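Local structure of secreted protein (Kutzneria albida DSM 43870, 5M6Q) at residues A[27-32]-A[50-55]. The protein is a secreted microbial transglutaminase that probably catalyses acyl transfer from protein glutamine side chains, cross-linking proteins. Numbering follows the deposited sequence.
Sequences RYHGRE and VVNLNR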
loop_
_atom_site.group_PDB
_atom_site.type_symbol
_atom_site.label_atom_id
_atom_site.label_comp_id
_atom_site.label_asym_id
_atom_site.label_seq_id
_atom_site.Cartn_x
_atom_site.Cartn_y
_atom_site.Cartn_z
ATOM N N ARG A 27 10.710 16.292 -8.423
ATOM C CA ARG A 27 10.370 17.647 -7.998
ATOM C C ARG A 27 9.755 17.626 -6.615
ATOM O O ARG A 27 10.025 18.493 -5.792
ATOM C CB ARG A 27 9.392 18.324 -8.970
ATOM C CG ARG A 27 10.008 18.809 -10.273
ATOM C CD ARG A 27 9.081 19.794 -11.013
ATOM N NE ARG A 27 7.768 19.223 -11.340
ATOM C CZ ARG A 27 7.538 18.410 -12.376
ATOM N NH1 ARG A 27 8.538 18.061 -13.185
ATOM N NH2 ARG A 27 6.312 17.936 -12.599
ATOM N N TYR A 28 8.906 16.635 -6.371
ATOM C CA TYR A 28 8.130 16.562 -5.133
ATOM C C TYR A 28 8.995 16.145 -3.949
ATOM O O TYR A 28 8.903 16.738 -2.882
ATOM C CB TYR A 28 6.955 15.591 -5.312
ATOM C CG TYR A 28 6.080 15.366 -4.095
ATOM C CD1 TYR A 28 5.149 16.318 -3.684
ATOM C CD2 TYR A 28 6.158 14.179 -3.378
ATOM C CE1 TYR A 28 4.332 16.092 -2.580
ATOM C CE2 TYR A 28 5.353 13.946 -2.279
ATOM C CZ TYR A 28 4.442 14.899 -1.882
ATOM O OH TYR A 28 3.650 14.643 -0.782
ATOM N N HIS A 29 9.825 15.124 -4.141
ATOM C CA HIS A 29 10.718 14.648 -3.086
ATOM C C HIS A 29 12.036 15.430 -3.061
ATOM O O HIS A 29 12.926 15.136 -2.266
ATOM C CB HIS A 29 10.992 13.152 -3.256
ATOM C CG HIS A 29 9.760 12.310 -3.151
ATOM N ND1 HIS A 29 9.315 11.791 -1.957
ATOM C CD2 HIS A 29 8.861 11.919 -4.087
ATOM C CE1 HIS A 29 8.205 11.104 -2.161
ATOM N NE2 HIS A 29 7.906 11.167 -3.446
ATOM N N GLY A 30 12.151 16.422 -3.935
ATOM C CA GLY A 30 13.288 17.328 -3.929
ATOM C C GLY A 30 14.644 16.672 -4.102
ATOM O O GLY A 30 15.649 17.141 -3.571
ATOM N N ARG A 31 14.679 15.583 -4.858
ATOM C CA ARG A 31 15.921 14.864 -5.079
ATOM C C ARG A 31 15.809 13.918 -6.252
ATOM O O ARG A 31 14.717 13.588 -6.707
ATOM C CB ARG A 31 16.317 14.069 -3.841
ATOM C CG ARG A 31 15.493 12.823 -3.635
ATOM C CD ARG A 31 16.170 11.930 -2.630
ATOM N NE ARG A 31 15.267 10.919 -2.104
ATOM C CZ ARG A 31 15.163 9.693 -2.601
ATOM N NH1 ARG A 31 14.313 8.833 -2.053
ATOM N NH2 ARG A 31 15.915 9.329 -3.642
ATOM N N GLU A 32 16.960 13.463 -6.713
ATOM C CA GLU A 32 17.034 12.553 -7.826
ATOM C C GLU A 32 16.643 11.148 -7.385
ATOM O O GLU A 32 16.936 10.725 -6.260
ATOM C CB GLU A 32 18.442 12.579 -8.408
ATOM C CG GLU A 32 18.648 11.786 -9.680
ATOM C CD GLU A 32 19.822 12.317 -10.482
ATOM O OE1 GLU A 32 19.944 13.557 -10.583
ATOM O OE2 GLU A 32 20.626 11.505 -10.992
ATOM N N VAL A 50 6.518 0.475 -3.664
ATOM C CA VAL A 50 7.809 0.221 -3.027
ATOM C C VAL A 50 8.661 1.474 -3.048
ATOM O O VAL A 50 9.279 1.840 -2.048
ATOM C CB VAL A 50 8.551 -0.933 -3.711
ATOM C CG1 VAL A 50 10.031 -0.955 -3.283
ATOM C CG2 VAL A 50 7.857 -2.246 -3.417
ATOM N N VAL A 51 8.682 2.155 -4.184
ATOM C CA VAL A 51 9.475 3.370 -4.258
ATOM C C VAL A 51 8.938 4.422 -3.282
ATOM O O VAL A 51 9.706 5.102 -2.607
ATOM C CB VAL A 51 9.527 3.894 -5.682
ATOM C CG1 VAL A 51 10.097 5.317 -5.711
ATOM C CG2 VAL A 51 10.394 2.950 -6.527
ATOM N N ASN A 52 7.626 4.530 -3.161
ATOM C CA ASN A 52 7.073 5.545 -2.271
ATOM C C ASN A 52 7.242 5.240 -0.774
ATOM O O ASN A 52 7.249 6.155 0.035
ATOM C CB ASN A 52 5.598 5.778 -2.594
ATOM C CG ASN A 52 5.406 6.590 -3.865
ATOM O OD1 ASN A 52 6.324 7.265 -4.329
ATOM N ND2 ASN A 52 4.213 6.522 -4.438
ATOM N N LEU A 53 7.381 3.975 -0.398
ATOM C CA LEU A 53 7.675 3.664 0.996
ATOM C C LEU A 53 9.090 4.091 1.387
ATOM O O LEU A 53 9.342 4.361 2.554
ATOM C CB LEU A 53 7.481 2.181 1.272
ATOM C CG LEU A 53 6.023 1.756 1.161
ATOM C CD1 LEU A 53 5.922 0.254 1.071
ATOM C CD2 LEU A 53 5.242 2.278 2.367
ATOM N N ASN A 54 10.001 4.155 0.414
ATOM C CA ASN A 54 11.317 4.772 0.629
ATOM C C ASN A 54 12.107 3.964 1.653
ATOM O O ASN A 54 12.839 4.506 2.469
ATOM C CB ASN A 54 11.170 6.235 1.086
ATOM C CG ASN A 54 12.497 7.008 1.049
ATOM O OD1 ASN A 54 13.430 6.617 0.356
ATOM N ND2 ASN A 54 12.570 8.106 1.793
ATOM N N ARG A 55 11.940 2.652 1.595
ATOM C CA ARG A 55 12.511 1.764 2.590
ATOM C C ARG A 55 13.337 0.659 1.980
ATOM O O ARG A 55 12.798 -0.286 1.392
ATOM C CB ARG A 55 11.404 1.165 3.434
ATOM C CG ARG A 55 11.015 2.086 4.543
ATOM C CD ARG A 55 9.932 1.478 5.348
ATOM N NE ARG A 55 10.286 0.163 5.864
ATOM C CZ ARG A 55 9.426 -0.611 6.512
ATOM N NH1 ARG A 55 8.185 -0.176 6.701
ATOM N NH2 ARG A 55 9.796 -1.803 6.962
HETATM O O HOH W 1 5.288 10.309 -3.678
#
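R31 and N54 reach toward each other from opposite directions, and R31 NH1 comes to 3.4 Å from N54 OD1. The guanidinium and amide planes lie 27° apart; the pair is close, yet its angle is poor and it is not a hydrogen bond, so any attraction is probably weak, undirected and electrostatic. A water links the other pair: it lies 2.8 Å from H29 NE2, at the edge of the imidazole and in its plane, and donates a weak bond of 3.3 Å to N52 OD1. H29 NE2 and N52 OD1 themselves stay 4.3 Å apart.

Each polar end is positioned by a stronger partner. R31 runs extended from CG to NE, which carries the guanidinium out toward N54 and E37; its NH1 forms a salt bridge with E37 of helix 35-41, while NH2 bonds weakly to E32 O at 3.1 Å. N54 turns CG anti to its own N (chi1 -168°), which sends the amide toward R31, and ND2 is held by the carbonyl of K223. On the other pair, H29 ND1 bonds to D225 at the C-terminus and the ring stacks on W25. Four residues before H29 on helix 18-28, W25 also donates from NE1 to N52 OD1, a direct hydrogen bond from that helix to N52.

The backbone explains two of the residue types. Helices 18-28 and 47-53 are followed by G30 and N54, each the first residue to leave helical angles and each with positive phi, a conformation that glycine, and after it asparagine, tolerates readily.

With only 93 Å² buried, two helix ends at the surface are joined by polar groups and one water. D225 beside ND1 would tend to favour a protonated H29 ring, whereas E37 pairs with the fixed charge of R31. The link is likely to depend more on W25, E37, K223 of strand 214-223 and the C-terminal D225 than on direct contact.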